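Local coordinates for hypothetical protein Rv2827c (Mycobacterium tuberculosis, PDB 1ZEL) that is of unknown function but probably binds DNA through a winged-helix domain and carries a region related to AbiEi-type antitoxins, at residues V31-K35 and E36-Q40; W73-I76 and P77-E80; R56-R59 and R60-W63. One frame throughout, in Å; residues are numbered along the deposited sequence.

Contact 1: residues V31-K35 and E36-Q40; sequences VVVTK and EDLTQ
Thr34 and Asp37 meet at the N-cap of helix 35-44, where the edge strand 33-34 of a winged-helix domain turns into the helix. With chi1 at 68°, Thr34 OG1 sits between its own backbone N and carbonyl carbon, which aims it at the first turn; Asp37 N donates to Thr34 OG1 at 3.1 Å. The Thr34 carbonyl takes the next amide in an almost straight bond, Leu38 N to Thr34 O at 3.0 Å. Asp37 has its CG anti to the backbone N (chi1 179°), which swings the carboxylate back to the strand. There OD2 binds a water that also bridges Val32 O and Thr34 N, while OD1 pairs with Arg41. Val33 CG1 packs on Leu38 CB at 4.1 Å, and both side chains touch Leu25 of helix 19-28. Lys35 runs out to a salt bridge with Asp52, whereas Glu36 brings OE1 to 3.4 Å from Thr34 CB, and its carboxylate is held by Arg96. One turn on, Lys35 O is gripped twice: Thr39 N and Thr39 OG1 approach from opposite faces of the carbonyl plane, the hydroxyl donating from above it, with OG1 2.8 Å from Lys35 O.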
loop_
_atom_site.group_PDB
_atom_site.type_symbol
_atom_site.label_atom_id
_atom_site.label_comp_id
_atom_site.label_asym_id
_atom_site.label_seq_id
_atom_site.Cartn_x
_atom_site.Cartn_y
_atom_site.Cartn_z
ATOM N N VAL A 31 -9.180 -15.875 -6.233
ATOM C CA VAL A 31 -8.358 -14.672 -6.438
ATOM C C VAL A 31 -6.965 -15.080 -6.896
ATOM O O VAL A 31 -6.426 -14.511 -7.833
ATOM C CB VAL A 31 -8.170 -13.844 -5.167
ATOM C CG1 VAL A 31 -7.489 -12.507 -5.534
ATOM C CG2 VAL A 31 -9.516 -13.566 -4.493
ATOM N N VAL A 32 -6.410 -16.082 -6.218
ATOM C CA VAL A 32 -5.083 -16.602 -6.490
ATOM C C VAL A 32 -5.225 -18.123 -6.506
ATOM O O VAL A 32 -5.986 -18.672 -5.710
ATOM C CB VAL A 32 -4.130 -16.228 -5.343
ATOM C CG1 VAL A 32 -2.845 -17.001 -5.438
ATOM C CG2 VAL A 32 -3.868 -14.719 -5.306
ATOM N N VAL A 33 -4.501 -18.778 -7.415
ATOM C CA VAL A 33 -4.451 -20.233 -7.477
ATOM C C VAL A 33 -3.154 -20.721 -6.847
ATOM O O VAL A 33 -2.086 -20.422 -7.363
ATOM C CB VAL A 33 -4.483 -20.725 -8.970
ATOM C CG1 VAL A 33 -4.431 -22.245 -9.033
ATOM C CG2 VAL A 33 -5.761 -20.235 -9.669
ATOM N N THR A 34 -3.235 -21.500 -5.773
ATOM C CA THR A 34 -2.035 -22.098 -5.197
ATOM C C THR A 34 -1.714 -23.404 -5.915
ATOM O O THR A 34 -2.588 -24.007 -6.551
ATOM C CB THR A 34 -2.170 -22.347 -3.677
ATOM O OG1 THR A 34 -3.138 -23.370 -3.441
ATOM C CG2 THR A 34 -2.636 -21.092 -2.968
ATOM N N LYS A 35 -0.471 -23.864 -5.795
ATOM C CA LYS A 35 -0.093 -25.140 -6.363
ATOM C C LYS A 35 -0.951 -26.290 -5.808
ATOM O O LYS A 35 -1.307 -27.216 -6.543
ATOM C CB LYS A 35 1.393 -25.438 -6.129
ATOM C CG LYS A 35 1.793 -26.750 -6.785
ATOM C CD LYS A 35 3.273 -26.940 -6.808
ATOM C CE LYS A 35 3.614 -28.298 -7.365
ATOM N NZ LYS A 35 5.079 -28.460 -7.237
ATOM N N GLU A 36 -1.315 -26.188 -4.524
ATOM C CA GLU A 36 -2.112 -27.205 -3.854
ATOM C C GLU A 36 -3.528 -27.229 -4.393
ATOM O O GLU A 36 -4.129 -28.298 -4.511
ATOM C CB GLU A 36 -2.154 -26.938 -2.350
ATOM C CG GLU A 36 -0.801 -27.077 -1.622
ATOM C CD GLU A 36 0.060 -25.792 -1.623
ATOM O OE1 GLU A 36 -0.205 -24.851 -2.397
ATOM O OE2 GLU A 36 1.022 -25.728 -0.836
ATOM N N ASP A 37 -4.076 -26.047 -4.681
ATOM C CA ASP A 37 -5.407 -25.910 -5.252
ATOM C C ASP A 37 -5.419 -26.527 -6.652
ATOM O O ASP A 37 -6.329 -27.279 -7.016
ATOM C CB ASP A 37 -5.797 -24.411 -5.295
ATOM C CG ASP A 37 -7.192 -24.147 -5.901
ATOM O OD1 ASP A 37 -8.025 -25.077 -5.968
ATOM O OD2 ASP A 37 -7.468 -22.985 -6.310
ATOM N N LEU A 38 -4.425 -26.210 -7.455
ATOM C CA LEU A 38 -4.354 -26.813 -8.784
ATOM C C LEU A 38 -4.172 -28.327 -8.717
ATOM O O LEU A 38 -4.816 -29.053 -9.476
ATOM C CB LEU A 38 -3.246 -26.172 -9.636
ATOM C CG LEU A 38 -3.552 -26.541 -11.089
ATOM C CD1 LEU A 38 -4.409 -25.461 -11.761
ATOM C CD2 LEU A 38 -2.310 -26.832 -11.835
ATOM N N THR A 39 -3.303 -28.810 -7.820
ATOM C CA THR A 39 -3.078 -30.260 -7.652
ATOM C C THR A 39 -4.388 -31.013 -7.356
ATOM O O THR A 39 -4.658 -32.066 -7.950
ATOM C CB THR A 39 -2.034 -30.565 -6.522
ATOM O OG1 THR A 39 -0.780 -29.949 -6.846
ATOM C CG2 THR A 39 -1.801 -32.050 -6.373
ATOM N N GLN A 40 -5.177 -30.486 -6.419
ATOM C CA GLN A 40 -6.452 -31.060 -6.045
ATOM C C GLN A 40 -7.432 -31.046 -7.225
ATOM O O GLN A 40 -8.133 -32.017 -7.458
ATOM C CB GLN A 40 -7.032 -30.306 -4.836
ATOM C CG GLN A 40 -8.451 -30.704 -4.413
ATOM C CD GLN A 40 -8.617 -32.176 -4.098
ATOM O OE1 GLN A 40 -7.638 -32.909 -3.915
ATOM N NE2 GLN A 40 -9.873 -32.621 -4.015
HETATM O O HOH W 1 -6.022 -21.299 -4.702
#

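Contact 2: residues W73-I76 and P77-E80; sequences WAFI and PPGE
Phe75 packs against Pro77 where strand 72-75, the central strand of the three-stranded winged-helix sheet, gives way to a type II beta turn from Pro77 to Glu80. The apolar contacts fall on two sides of the chain. On one, a chi1 of 176° swings the Phe75 ring opposite its amide nitrogen, carrying it forward beside its own carbonyl and alongside the two prolines. Pro77 N lies over one face of the ring, 4.0 Å above the plane and offset toward the rim, and Phe75 CE2 comes to 3.6 Å from Pro77 CA. Farther round, Phe75 CZ meets Pro78 CD at 3.9 Å, the two side chains crossing at about a right angle. Leu25 and Ala26 of helix 19-28 pack against Phe75 and Pro78 respectively. Ile76 makes the other apolar contact through its CG2 branch, which rests 3.9 Å from Pro77 CD. The polar part is backbone: Glu80 N donates to Pro77 O at 3.1 Å and closes the turn, with Gly79 at its third position in the positive-phi conformation (84°). Glu80 O, itself hydrogen-bonded to Arg12, lies 3.5 Å from the methyl carbon Ile76 CG2.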
loop_
_atom_site.group_PDB
_atom_site.type_symbol
_atom_site.label_atom_id
_atom_site.label_comp_id
_atom_site.label_asym_id
_atom_site.label_seq_id
_atom_site.Cartn_x
_atom_site.Cartn_y
_atom_site.Cartn_z
ATOM N N TRP A 73 -0.299 -18.632 -8.649
ATOM C CA TRP A 73 -0.558 -18.264 -10.025
ATOM C C TRP A 73 -1.837 -17.475 -10.051
ATOM O O TRP A 73 -2.673 -17.616 -9.162
ATOM C CB TRP A 73 -0.736 -19.515 -10.908
ATOM C CG TRP A 73 0.525 -20.230 -11.109
ATOM C CD1 TRP A 73 1.396 -20.087 -12.156
ATOM C CD2 TRP A 73 1.096 -21.178 -10.229
ATOM N NE1 TRP A 73 2.492 -20.902 -11.969
ATOM C CE2 TRP A 73 2.339 -21.574 -10.785
ATOM C CE3 TRP A 73 0.685 -21.736 -9.013
ATOM C CZ2 TRP A 73 3.168 -22.532 -10.175
ATOM C CZ3 TRP A 73 1.523 -22.672 -8.396
ATOM C CH2 TRP A 73 2.753 -23.052 -8.977
ATOM N N ALA A 74 -1.993 -16.655 -11.080
ATOM C CA ALA A 74 -3.267 -16.041 -11.394
ATOM C C ALA A 74 -3.937 -16.809 -12.535
ATOM O O ALA A 74 -3.294 -17.142 -13.543
ATOM C CB ALA A 74 -3.071 -14.549 -11.797
ATOM N N PHE A 75 -5.225 -17.093 -12.366
ATOM C CA PHE A 75 -6.045 -17.668 -13.432
ATOM C C PHE A 75 -6.611 -16.516 -14.258
ATOM O O PHE A 75 -7.207 -15.607 -13.714
ATOM C CB PHE A 75 -7.182 -18.501 -12.820
ATOM C CG PHE A 75 -8.152 -19.074 -13.832
ATOM C CD1 PHE A 75 -7.722 -19.997 -14.790
ATOM C CD2 PHE A 75 -9.483 -18.662 -13.846
ATOM C CE1 PHE A 75 -8.601 -20.514 -15.719
ATOM C CE2 PHE A 75 -10.378 -19.184 -14.757
ATOM C CZ PHE A 75 -9.928 -20.131 -15.704
ATOM N N ILE A 76 -6.411 -16.559 -15.571
ATOM C CA ILE A 76 -6.994 -15.563 -16.438
ATOM C C ILE A 76 -8.279 -16.212 -16.968
ATOM O O ILE A 76 -8.219 -17.236 -17.647
ATOM C CB ILE A 76 -6.045 -15.172 -17.610
ATOM C CG1 ILE A 76 -4.569 -15.064 -17.158
ATOM C CG2 ILE A 76 -6.555 -13.898 -18.340
ATOM C CD1 ILE A 76 -4.289 -14.048 -16.018
ATOM N N PRO A 77 -9.443 -15.632 -16.624
ATOM C CA PRO A 77 -10.708 -16.259 -16.898
ATOM C C PRO A 77 -11.076 -16.267 -18.372
ATOM O O PRO A 77 -10.653 -15.380 -19.113
ATOM C CB PRO A 77 -11.703 -15.434 -16.079
ATOM C CG PRO A 77 -11.016 -14.159 -15.774
ATOM C CD PRO A 77 -9.571 -14.360 -15.897
ATOM N N PRO A 78 -11.907 -17.238 -18.786
ATOM C CA PRO A 78 -12.329 -17.276 -20.180
ATOM C C PRO A 78 -12.905 -15.933 -20.618
ATOM O O PRO A 78 -13.636 -15.297 -19.863
ATOM C CB PRO A 78 -13.420 -18.337 -20.179
ATOM C CG PRO A 78 -12.987 -19.262 -19.064
ATOM C CD PRO A 78 -12.508 -18.334 -18.008
ATOM N N GLY A 79 -12.575 -15.532 -21.837
ATOM C CA GLY A 79 -13.087 -14.304 -22.419
ATOM C C GLY A 79 -12.325 -13.044 -22.039
ATOM O O GLY A 79 -12.688 -11.953 -22.461
ATOM N N GLU A 80 -11.285 -13.177 -21.220
ATOM C CA GLU A 80 -10.471 -12.035 -20.838
ATOM C C GLU A 80 -9.025 -12.206 -21.236
ATOM O O GLU A 80 -8.467 -13.305 -21.181
ATOM C CB GLU A 80 -10.591 -11.798 -19.336
ATOM C CG GLU A 80 -12.026 -11.507 -18.903
ATOM C CD GLU A 80 -12.567 -10.189 -19.471
ATOM O OE1 GLU A 80 -11.777 -9.328 -19.914
ATOM O OE2 GLU A 80 -13.788 -10.007 -19.483
#

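Contact 3: residues R56-R59 and R60-W63; sequences RELR and RIGW
Leu58 and Trp63 approach each other at the end of helix 51-61, with one delta methyl of the leucine directed obliquely at the indole: Leu58 CD2 lies 4.2 Å from Trp63 CD1. Ile61 joins the same apolar group from a different direction, its CD1 in the plane of the indole and at the ring's edge. It is also loosely packed against the leucine, Ile61 CD1 being 4.5 Å from Leu58 CD2. A chi1 of 69° tucks the longer branch of the isoleucine back over the preceding turn and brings Ile61 CG1 to 3.3 Å from Glu57 O. Trp63 turns the rest of its ring away from the helix, and its NE1 donates to Arg13 O while Arg12 makes a cation-pi contact with the indole. The backbone that brings these side chains together is a Schellman motif, in which Gly62 is the C-prime residue with a phi of 111°. Leu58 O is shared by two donors: Trp63 N, 2.8 Å away and nearly in line with the carbonyl, and Gly62 N, 2.9 Å from Leu58 O and well above the carbonyl plane. Earlier in the helix, Arg60 N bonds Arg56 O and Ile61 N bonds Glu57 O. On the outer side Arg60 bends at chi3 (69°), laying its guanidinium so that Ile61 CG2 sits over one face, 3.4 Å above the plane and toward the rim. Glu57 is deposited in two conformers; in the one described here its CG approaches that group obliquely. Its carboxylate is then engaged by a salt bridge with Arg49 and a hydrogen bond to Trp17, and any pull from Arg60 is probably modest, since Glu57 OE2 stays 4.6 Å from Arg60 NH2, beyond a salt bridge.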
loop_
_atom_site.group_PDB
_atom_site.type_symbol
_atom_site.label_atom_id
_atom_site.label_comp_id
_atom_site.label_asym_id
_atom_site.label_seq_id
_atom_site.Cartn_x
_atom_site.Cartn_y
_atom_site.Cartn_z
ATOM N N ARG A 56 2.963 -26.013 -16.083
ATOM C CA ARG A 56 3.879 -25.532 -17.125
ATOM C C ARG A 56 3.104 -25.367 -18.420
ATOM O O ARG A 56 3.224 -24.345 -19.107
ATOM C CB ARG A 56 4.987 -26.582 -17.329
ATOM C CG ARG A 56 6.340 -26.075 -17.761
ATOM C CD ARG A 56 7.464 -26.842 -17.023
ATOM N NE ARG A 56 7.318 -28.297 -17.124
ATOM C CZ ARG A 56 7.575 -29.148 -16.135
ATOM N NH1 ARG A 56 7.997 -28.701 -14.954
ATOM N NH2 ARG A 56 7.404 -30.451 -16.322
ATOM N N GLU A 57 2.328 -26.390 -18.776
ATOM C CA GLU A 57 1.511 -26.325 -19.985
ATOM C C GLU A 57 0.415 -25.268 -19.884
ATOM O O GLU A 57 0.167 -24.525 -20.837
ATOM C CB GLU A 57 0.895 -27.677 -20.323
ATOM C CG GLU A 57 0.111 -27.661 -21.650
ATOM C CD GLU A 57 -0.352 -29.035 -22.055
ATOM O OE1 GLU A 57 0.232 -29.984 -21.521
ATOM O OE2 GLU A 57 -1.290 -29.172 -22.879
ATOM N N LEU A 58 -0.248 -25.199 -18.741
ATOM C CA LEU A 58 -1.301 -24.205 -18.554
ATOM C C LEU A 58 -0.746 -22.775 -18.621
ATOM O O LEU A 58 -1.435 -21.834 -19.092
ATOM C CB LEU A 58 -2.042 -24.480 -17.226
ATOM C CG LEU A 58 -3.033 -25.650 -17.273
ATOM C CD1 LEU A 58 -3.570 -25.982 -15.857
ATOM C CD2 LEU A 58 -4.221 -25.395 -18.248
ATOM N N ARG A 59 0.501 -22.630 -18.158
ATOM C CA ARG A 59 1.266 -21.389 -18.248
ATOM C C ARG A 59 1.566 -21.083 -19.722
ATOM O O ARG A 59 1.358 -19.965 -20.219
ATOM C CB ARG A 59 2.589 -21.577 -17.486
ATOM C CG ARG A 59 2.959 -20.484 -16.494
ATOM C CD ARG A 59 4.478 -20.373 -16.301
ATOM N NE ARG A 59 5.153 -21.621 -15.906
ATOM C CZ ARG A 59 5.198 -22.097 -14.660
ATOM N NH1 ARG A 59 5.847 -23.233 -14.398
ATOM N NH2 ARG A 59 4.595 -21.434 -13.675
ATOM N N ARG A 60 2.072 -22.092 -20.417
ATOM C CA ARG A 60 2.470 -21.933 -21.804
ATOM C C ARG A 60 1.286 -21.513 -22.641
ATOM O O ARG A 60 1.392 -20.603 -23.461
ATOM C CB ARG A 60 3.066 -23.230 -22.339
ATOM C CG ARG A 60 3.536 -23.127 -23.780
ATOM C CD ARG A 60 4.024 -24.481 -24.327
ATOM N NE ARG A 60 2.938 -25.457 -24.513
ATOM C CZ ARG A 60 2.067 -25.451 -25.525
ATOM N NH1 ARG A 60 2.113 -24.513 -26.461
ATOM N NH2 ARG A 60 1.130 -26.385 -25.593
ATOM N N ILE A 61 0.144 -22.141 -22.412
ATOM C CA ILE A 61 -1.021 -21.828 -23.224
ATOM C C ILE A 61 -1.833 -20.636 -22.720
ATOM O O ILE A 61 -2.705 -20.153 -23.436
ATOM C CB ILE A 61 -1.908 -23.068 -23.543
ATOM C CG1 ILE A 61 -2.625 -23.594 -22.318
ATOM C CG2 ILE A 61 -1.087 -24.171 -24.190
ATOM C CD1 ILE A 61 -3.431 -24.841 -22.623
ATOM N N GLY A 62 -1.537 -20.155 -21.507
ATOM C CA GLY A 62 -1.953 -18.791 -21.126
ATOM C C GLY A 62 -3.031 -18.685 -20.076
ATOM O O GLY A 62 -3.541 -17.581 -19.814
ATOM N N TRP A 63 -3.381 -19.823 -19.472
ATOM C CA TRP A 63 -4.457 -19.856 -18.479
ATOM C C TRP A 63 -3.989 -19.473 -17.083
ATOM O O TRP A 63 -4.755 -18.922 -16.315
ATOM C CB TRP A 63 -5.121 -21.250 -18.453
ATOM C CG TRP A 63 -6.002 -21.508 -19.669
ATOM C CD1 TRP A 63 -5.729 -22.339 -20.740
ATOM C CD2 TRP A 63 -7.271 -20.903 -19.931
ATOM N NE1 TRP A 63 -6.784 -22.294 -21.646
ATOM C CE2 TRP A 63 -7.734 -21.412 -21.168
ATOM C CE3 TRP A 63 -8.062 -19.956 -19.237
ATOM C CZ2 TRP A 63 -8.957 -21.012 -21.731
ATOM C CZ3 TRP A 63 -9.281 -19.554 -19.791
ATOM C CH2 TRP A 63 -9.717 -20.078 -21.046
#

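The three contacts belong to one compact winged-helix unit, their centres 11 to 14 Å apart. Contacts 1 and 2 are joined by the sheet: strands 33-34 and 72-75 are antiparallel neighbours, with Val33 N probably hydrogen-bonded to Trp73 O at 2.8 Å. Contact 3 leads from helix 51-61 toward strand 64-66 on the other side of strand 72-75, and meets contact 2 through a probable hydrogen bond from Ile76 N to Trp63 O at 3.0 Å. Contacts 1 and 3 meet between successive helices, where Leu38 CD1 packs 4.2 Å from Leu58 CD1. The sodium site, at Arg167, Asp209 and Asp213, involves none of these segments.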